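Local structure of VP5 (Halorubrum pleomorphic virus 6, 6QGL) at residues S106-Y111 / Q244-G249; N70-V75 / N233-E238. The protein is a viral envelope protein that probably drives fusion of the virus membrane with that of its archaeal host. All blocks are in the same frame, centred on the assembly; numbering follows the deposited sequence.

Contact 1: residues S106-Y111 / Q244-G249; sequences SAIDSY and QNVRNG
Arg-247 leaves its helix with CG beside its own backbone N (chi1 -71°) and bends at chi2, which carries its guanidinium across to Ile-108 and Asp-109. In Ile-108, CG2, anti to the backbone N, faces the guanidinium, while CG1 leads CD1 toward Val-246. Ile-108 CG2 lies over one face of the guanidinium, offset toward the rim, 3.7 Å from Arg-247 CZ. On the other branch Ile-108 CD1 meets Val-246 CG1 at 3.8 Å, and the side chains pass each other in opposite directions. Ile-108 CD1 also comes within 4.1 Å of Arg-247 CG, so the aliphatic part of the arginine extends the apolar patch.

Asp-109 crosses Arg-247 at about a right angle, its carboxylate plane turned 46° from that of the guanidinium. Asp-109 OD1 and Arg-247 NH2 form the salt bridge, but they are modelled too close together, so the exact geometry is doubtful. The arginine has a second acidic partner in Glu-112, further along helix 97-140, whose OE1 forms a salt bridge with Arg-247 NH1.

The result is an antiparallel pair of helices, with segment axes 10.9 Å apart at 172°, joined by an apolar pair with an ionic group alongside. Here helix 97-140 lies against helix 229-257 within the helical part of the chain. The loop holding Pro-176, between strands 166-174 and 180-189, touches both Asp-109 and Arg-247, whereas Tyr-111 turns to helix 73-92.

Contact 2: residues N70-V75 / N233-E238; sequences NILDGV and NAVETE
Apolar contact centres on Leu-72, whose CD1 reaches across to residues 233-238 of helix 229-257. Its CG stands beside the backbone N (chi1 -65°), and chi2 of 171° extends CD1 away from the main chain toward Glu-238. Leu-72 CD1 lies 3.4 Å from Glu-238 CB, the two side chains crossing at about a right angle, and 4.3 Å from Val-235 CG1, a looser approach one turn back along the helix. One methyl therefore touches two residues spaced three apart on the same face.

The polar part is slight. Glu-238, extended beyond CG, runs across the leucine and brings OE1 to 3.3 Å from Leu-72 CD1; this is van der Waals contact at the border of the apolar patch.

The backbone hydrogen bonds belong to the separate helices and turns and do not link the two segments. Glu-238 N bonds to Ala-234 O at 3.1 Å in the regular helix, while Gly-74 N reaches Ile-71 O at 3.1 Å.

The contact thus joins the chain near the N-terminal end of helix 73-92 to the first half of helix 229-257. Leu-72 also touches Val-242 one turn beyond Glu-238, and Val-75 packs on Val-242 and Phe-243. From helix 97-140, Phe-119 touches Val-235, and Gln-69, in the loop leading to 70-75, lies against Ala-234 and Glu-238.

Contacts 1 and 2 share helix 229-257, which meets helix 97-140 at residues 244-249 and the region near the N-terminal end of helix 73-92 at 233-238. Their centres are about 14 Å apart, and contact 1 lies farther from the centre of the chain, about 25 Å against 13 Å. They meet directly where Tyr-111 CE2 packs 3.3 Å from Val-75 O, bringing together helices 97-140 and 73-92, which are consecutive in the chain. Just beyond 70-75, Glu-76 OE2 accepts a hydrogen bond from Asn-245 ND2, joining helices 73-92 and 229-257. Three helices are thus joined pairwise, all within the N-terminal region of the envelope protein.

Contact 1: residues S106-Y111 / Q244-G249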
ATOM      1  N   SER A 106      -0.365   0.671  29.063  1.00 57.54           N
ATOM      2  CA  SER A 106       1.057   0.792  28.721  1.00 58.16           C
ATOM      3  C   SER A 106       1.326   0.011  27.437  1.00 62.07           C
ATOM      4  O   SER A 106       2.153   0.432  26.630  1.00 61.76           O
ATOM      5  CB  SER A 106       1.949   0.288  29.847  1.00 63.30           C
ATOM      6  OG  SER A 106       1.886   1.153  30.969  1.00 71.46           O
ATOM      7  N   ALA A 107       0.596  -1.107  27.230  1.00 58.81           N
ATOM      8  CA  ALA A 107       0.684  -1.923  26.022  1.00 58.53           C
ATOM      9  C   ALA A 107       0.106  -1.140  24.838  1.00 61.16           C
ATOM     10  O   ALA A 107       0.747  -1.094  23.787  1.00 61.09           O
ATOM     11  CB  ALA A 107      -0.060  -3.232  26.212  1.00 59.56           C
ATOM     12  N   ILE A 108      -1.063  -0.478  25.029  1.00 56.50           N
ATOM     13  CA  ILE A 108      -1.705   0.362  24.009  1.00 54.98           C
ATOM     14  C   ILE A 108      -0.782   1.541  23.667  1.00 59.17           C
ATOM     15  O   ILE A 108      -0.576   1.808  22.487  1.00 58.86           O
ATOM     16  CB  ILE A 108      -3.149   0.840  24.397  1.00 57.22           C
ATOM     17  CG1 ILE A 108      -4.055  -0.343  24.797  1.00 57.69           C
ATOM     18  CG2 ILE A 108      -3.804   1.633  23.240  1.00 56.66           C
ATOM     19  CD1 ILE A 108      -5.206   0.032  25.725  1.00 63.80           C
ATOM     20  N   ASP A 109      -0.198   2.206  24.688  1.00 55.89           N
ATOM     21  CA  ASP A 109       0.704   3.349  24.496  1.00 55.64           C
ATOM     22  C   ASP A 109       1.875   3.023  23.584  1.00 59.18           C
ATOM     23  O   ASP A 109       2.121   3.773  22.647  1.00 58.37           O
ATOM     24  CB  ASP A 109       1.206   3.910  25.842  1.00 58.62           C
ATOM     25  CG  ASP A 109       0.164   4.621  26.682  1.00 67.27           C
ATOM     26  OD1 ASP A 109      -0.892   4.942  26.160  1.00 67.24           O
ATOM     27  OD2 ASP A 109       0.427   4.868  27.859  1.00 72.78           O
ATOM     28  N   SER A 110       2.564   1.893  23.828  1.00 56.20           N
ATOM     29  CA  SER A 110       3.692   1.454  23.010  1.00 56.44           C
ATOM     30  C   SER A 110       3.243   1.073  21.600  1.00 58.74           C
ATOM     31  O   SER A 110       3.956   1.374  20.646  1.00 58.66           O
ATOM     32  CB  SER A 110       4.415   0.286  23.665  1.00 61.97           C
ATOM     33  OG  SER A 110       3.558  -0.837  23.750  1.00 73.77           O
ATOM     34  N   TYR A 111       2.062   0.436  21.465  1.00 53.85           N
ATOM     35  CA  TYR A 111       1.529   0.021  20.170  1.00 52.67           C
ATOM     36  C   TYR A 111       1.101   1.219  19.329  1.00 55.27           C
ATOM     37  O   TYR A 111       1.480   1.294  18.161  1.00 54.96           O
ATOM     38  CB  TYR A 111       0.419  -1.035  20.331  1.00 53.56           C
ATOM     39  CG  TYR A 111      -0.163  -1.598  19.046  1.00 54.65           C
ATOM     40  CD1 TYR A 111       0.656  -1.927  17.962  1.00 56.85           C
ATOM     41  CD2 TYR A 111      -1.536  -1.615  18.838  1.00 54.77           C
ATOM     42  CE1 TYR A 111       0.120  -2.374  16.754  1.00 56.91           C
ATOM     43  CE2 TYR A 111      -2.085  -2.046  17.628  1.00 55.52           C
ATOM     44  CZ  TYR A 111      -1.253  -2.446  16.594  1.00 62.36           C
ATOM     45  OH  TYR A 111      -1.780  -2.863  15.396  1.00 62.74           O
ATOM     46  N   GLN A 244      -9.214   5.108  20.381  1.00 59.01           N
ATOM     47  CA  GLN A 244     -10.177   5.595  21.369  1.00 59.41           C
ATOM     48  C   GLN A 244     -11.052   4.413  21.792  1.00 63.70           C
ATOM     49  O   GLN A 244     -11.257   4.201  22.990  1.00 63.68           O
ATOM     50  CB  GLN A 244     -11.036   6.748  20.806  1.00 61.22           C
ATOM     51  CG  GLN A 244     -12.027   7.324  21.833  1.00 77.93           C
ATOM     52  CD  GLN A 244     -12.546   8.706  21.521  1.00 96.92           C
ATOM     53  OE1 GLN A 244     -12.272   9.300  20.467  1.00 92.69           O
ATOM     54  NE2 GLN A 244     -13.325   9.250  22.448  1.00 89.42           N
ATOM     55  N   ASN A 245     -11.517   3.620  20.796  1.00 60.58           N
ATOM     56  CA  ASN A 245     -12.342   2.429  20.989  1.00 61.11           C
ATOM     57  C   ASN A 245     -11.637   1.367  21.830  1.00 64.86           C
ATOM     58  O   ASN A 245     -12.296   0.734  22.647  1.00 64.79           O
ATOM     59  CB  ASN A 245     -12.788   1.838  19.646  1.00 62.87           C
ATOM     60  CG  ASN A 245     -13.768   2.676  18.848  1.00 83.29           C
ATOM     61  OD1 ASN A 245     -14.430   3.594  19.350  1.00 77.29           O
ATOM     62  ND2 ASN A 245     -13.879   2.370  17.565  1.00 74.03           N
ATOM     63  N   VAL A 246     -10.308   1.180  21.638  1.00 61.27           N
ATOM     64  CA  VAL A 246      -9.497   0.206  22.383  1.00 61.41           C
ATOM     65  C   VAL A 246      -9.408   0.610  23.854  1.00 65.44           C
ATOM     66  O   VAL A 246      -9.681  -0.217  24.718  1.00 65.52           O
ATOM     67  CB  VAL A 246      -8.090  -0.033  21.760  1.00 65.35           C
ATOM     68  CG1 VAL A 246      -7.248  -0.965  22.619  1.00 65.72           C
ATOM     69  CG2 VAL A 246      -8.200  -0.590  20.354  1.00 65.36           C
ATOM     70  N   ARG A 247      -9.046   1.876  24.127  1.00 61.59           N
ATOM     71  CA  ARG A 247      -8.902   2.400  25.484  1.00 61.68           C
ATOM     72  C   ARG A 247     -10.205   2.412  26.269  1.00 65.60           C
ATOM     73  O   ARG A 247     -10.215   2.025  27.440  1.00 65.59           O
ATOM     74  CB  ARG A 247      -8.274   3.793  25.465  1.00 62.25           C
ATOM     75  CG  ARG A 247      -6.823   3.761  25.098  1.00 72.33           C
ATOM     76  CD  ARG A 247      -6.072   4.874  25.795  1.00 81.60           C
ATOM     77  NE  ARG A 247      -4.644   4.606  25.726  1.00 86.72           N
ATOM     78  CZ  ARG A 247      -3.890   5.010  24.720  1.00 95.58           C
ATOM     79  NH1 ARG A 247      -4.412   5.722  23.735  1.00 80.04           N
ATOM     80  NH2 ARG A 247      -2.632   4.642  24.644  1.00 81.29           N
ATOM     81  N   ASN A 248     -11.303   2.851  25.626  1.00 62.28           N
ATOM     82  CA  ASN A 248     -12.633   2.883  26.236  1.00 62.85           C
ATOM     83  C   ASN A 248     -13.132   1.453  26.455  1.00 67.01           C
ATOM     84  O   ASN A 248     -13.724   1.155  27.498  1.00 67.25           O
ATOM     85  CB  ASN A 248     -13.623   3.661  25.337  1.00 64.66           C
ATOM     86  CG  ASN A 248     -13.396   5.160  25.234  1.00 89.06           C
ATOM     87  OD1 ASN A 248     -12.751   5.792  26.077  1.00 84.79           O
ATOM     88  ND2 ASN A 248     -13.956   5.769  24.200  1.00 80.23           N
ATOM     89  N   GLY A 249     -12.857   0.594  25.470  1.00 63.31           N
ATOM     90  CA  GLY A 249     -13.229  -0.812  25.464  1.00 63.64           C
ATOM     91  C   GLY A 249     -12.527  -1.615  26.530  1.00 68.29           C
ATOM     92  O   GLY A 249     -13.157  -2.446  27.176  1.00 68.84           O
TER

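Contact 2: residues N70-V75 / N233-E238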
ATOM      1  N   ASN A  70      -9.448  -0.005   5.388  1.00 70.31           N
ATOM      2  CA  ASN A  70     -10.302  -1.084   5.887  1.00 70.69           C
ATOM      3  C   ASN A  70      -9.561  -2.192   6.664  1.00 74.22           C
ATOM      4  O   ASN A  70     -10.187  -3.193   7.017  1.00 75.25           O
ATOM      5  CB  ASN A  70     -11.147  -1.675   4.760  1.00 72.20           C
ATOM      6  CG  ASN A  70     -12.191  -0.727   4.229  1.00 91.54           C
ATOM      7  OD1 ASN A  70     -13.089  -0.273   4.951  1.00 85.37           O
ATOM      8  ND2 ASN A  70     -12.103  -0.412   2.949  1.00 83.12           N
ATOM      9  N   ILE A  71      -8.262  -2.014   6.956  1.00 69.44           N
ATOM     10  CA  ILE A  71      -7.499  -2.980   7.759  1.00 69.23           C
ATOM     11  C   ILE A  71      -7.256  -2.400   9.157  1.00 71.51           C
ATOM     12  O   ILE A  71      -6.627  -3.050   9.996  1.00 71.12           O
ATOM     13  CB  ILE A  71      -6.188  -3.499   7.092  1.00 72.92           C
ATOM     14  CG1 ILE A  71      -5.193  -2.355   6.850  1.00 72.43           C
ATOM     15  CG2 ILE A  71      -6.476  -4.318   5.825  1.00 75.50           C
ATOM     16  CD1 ILE A  71      -3.883  -2.706   6.634  1.00 83.30           C
ATOM     17  N   LEU A  72      -7.770  -1.178   9.405  1.00 66.96           N
ATOM     18  CA  LEU A  72      -7.610  -0.480  10.677  1.00 65.66           C
ATOM     19  C   LEU A  72      -8.436  -1.115  11.809  1.00 69.46           C
ATOM     20  O   LEU A  72      -8.068  -0.958  12.972  1.00 68.27           O
ATOM     21  CB  LEU A  72      -7.862   1.032  10.532  1.00 65.11           C
ATOM     22  CG  LEU A  72      -6.847   1.790   9.641  1.00 69.68           C
ATOM     23  CD1 LEU A  72      -7.283   3.206   9.384  1.00 69.62           C
ATOM     24  CD2 LEU A  72      -5.450   1.798  10.246  1.00 71.45           C
ATOM     25  N   ASP A  73      -9.482  -1.909  11.477  1.00 67.07           N
ATOM     26  CA  ASP A  73     -10.261  -2.657  12.474  1.00 67.28           C
ATOM     27  C   ASP A  73      -9.390  -3.784  13.052  1.00 70.21           C
ATOM     28  O   ASP A  73      -9.624  -4.238  14.173  1.00 69.67           O
ATOM     29  CB  ASP A  73     -11.558  -3.226  11.871  1.00 70.90           C
ATOM     30  CG  ASP A  73     -12.731  -2.257  11.796  1.00 84.77           C
ATOM     31  OD1 ASP A  73     -12.631  -1.146  12.376  1.00 84.64           O
ATOM     32  OD2 ASP A  73     -13.755  -2.613  11.171  1.00 93.25           O
ATOM     33  N   GLY A  74      -8.385  -4.196  12.277  1.00 66.35           N
ATOM     34  CA  GLY A  74      -7.397  -5.192  12.663  1.00 66.29           C
ATOM     35  C   GLY A  74      -6.386  -4.640  13.648  1.00 68.53           C
ATOM     36  O   GLY A  74      -5.825  -5.396  14.444  1.00 68.51           O
ATOM     37  N   VAL A  75      -6.137  -3.311  13.590  1.00 63.47           N
ATOM     38  CA  VAL A  75      -5.233  -2.592  14.498  1.00 62.20           C
ATOM     39  C   VAL A  75      -5.894  -2.592  15.881  1.00 65.37           C
ATOM     40  O   VAL A  75      -5.211  -2.806  16.883  1.00 65.19           O
ATOM     41  CB  VAL A  75      -4.909  -1.159  13.983  1.00 65.22           C
ATOM     42  CG1 VAL A  75      -4.133  -0.343  15.012  1.00 64.40           C
ATOM     43  CG2 VAL A  75      -4.146  -1.214  12.667  1.00 65.23           C
ATOM     44  N   ASN A 233      -5.679  12.610   6.147  1.00 53.44           N
ATOM     45  CA  ASN A 233      -6.551  12.868   7.295  1.00 53.33           C
ATOM     46  C   ASN A 233      -7.537  11.735   7.531  1.00 56.97           C
ATOM     47  O   ASN A 233      -7.910  11.500   8.680  1.00 56.65           O
ATOM     48  CB  ASN A 233      -7.281  14.202   7.153  1.00 54.18           C
ATOM     49  CG  ASN A 233      -8.058  14.619   8.377  1.00 74.01           C
ATOM     50  OD1 ASN A 233      -9.289  14.729   8.348  1.00 69.29           O
ATOM     51  ND2 ASN A 233      -7.356  14.862   9.477  1.00 65.09           N
ATOM     52  N   ALA A 234      -7.956  11.036   6.454  1.00 53.73           N
ATOM     53  CA  ALA A 234      -8.876   9.899   6.532  1.00 53.99           C
ATOM     54  C   ALA A 234      -8.277   8.803   7.414  1.00 57.29           C
ATOM     55  O   ALA A 234      -8.952   8.318   8.322  1.00 57.10           O
ATOM     56  CB  ALA A 234      -9.171   9.358   5.141  1.00 55.52           C
ATOM     57  N   VAL A 235      -6.990   8.476   7.189  1.00 53.33           N
ATOM     58  CA  VAL A 235      -6.245   7.472   7.956  1.00 52.69           C
ATOM     59  C   VAL A 235      -6.039   7.979   9.391  1.00 56.40           C
ATOM     60  O   VAL A 235      -6.192   7.203  10.337  1.00 56.00           O
ATOM     61  CB  VAL A 235      -4.902   7.083   7.268  1.00 56.25           C
ATOM     62  CG1 VAL A 235      -4.239   5.902   7.978  1.00 55.90           C
ATOM     63  CG2 VAL A 235      -5.108   6.764   5.790  1.00 56.78           C
ATOM     64  N   GLU A 236      -5.733   9.284   9.542  1.00 53.01           N
ATOM     65  CA  GLU A 236      -5.528   9.938  10.835  1.00 52.74           C
ATOM     66  C   GLU A 236      -6.771   9.832  11.725  1.00 58.01           C
ATOM     67  O   GLU A 236      -6.661   9.349  12.854  1.00 57.49           O
ATOM     68  CB  GLU A 236      -5.105  11.408  10.638  1.00 54.02           C
ATOM     69  CG  GLU A 236      -5.164  12.277  11.888  1.00 62.72           C
ATOM     70  CD  GLU A 236      -4.205  11.956  13.023  1.00 76.90           C
ATOM     71  OE1 GLU A 236      -3.119  11.394  12.754  1.00 64.62           O
ATOM     72  OE2 GLU A 236      -4.533  12.294  14.184  1.00 70.53           O
ATOM     73  N   THR A 237      -7.942  10.266  11.209  1.00 56.23           N
ATOM     74  CA  THR A 237      -9.219  10.241  11.935  1.00 57.30           C
ATOM     75  C   THR A 237      -9.659   8.820  12.275  1.00 61.60           C
ATOM     76  O   THR A 237     -10.244   8.607  13.336  1.00 61.66           O
ATOM     77  CB  THR A 237     -10.304  11.036  11.199  1.00 68.46           C
ATOM     78  OG1 THR A 237     -10.428  10.544   9.866  1.00 70.55           O
ATOM     79  CG2 THR A 237     -10.022  12.533  11.182  1.00 66.95           C
ATOM     80  N   GLU A 238      -9.352   7.848  11.391  1.00 58.47           N
ATOM     81  CA  GLU A 238      -9.665   6.437  11.596  1.00 58.89           C
ATOM     82  C   GLU A 238      -8.768   5.848  12.684  1.00 62.45           C
ATOM     83  O   GLU A 238      -9.243   5.063  13.507  1.00 61.79           O
ATOM     84  CB  GLU A 238      -9.513   5.660  10.287  1.00 60.81           C
ATOM     85  CG  GLU A 238     -10.727   5.729   9.377  1.00 74.72           C
ATOM     86  CD  GLU A 238     -10.449   5.537   7.896  1.00 99.88           C
ATOM     87  OE1 GLU A 238      -9.582   4.704   7.551  1.00 98.47           O
ATOM     88  OE2 GLU A 238     -11.101   6.222   7.075  1.00 95.02           O
TER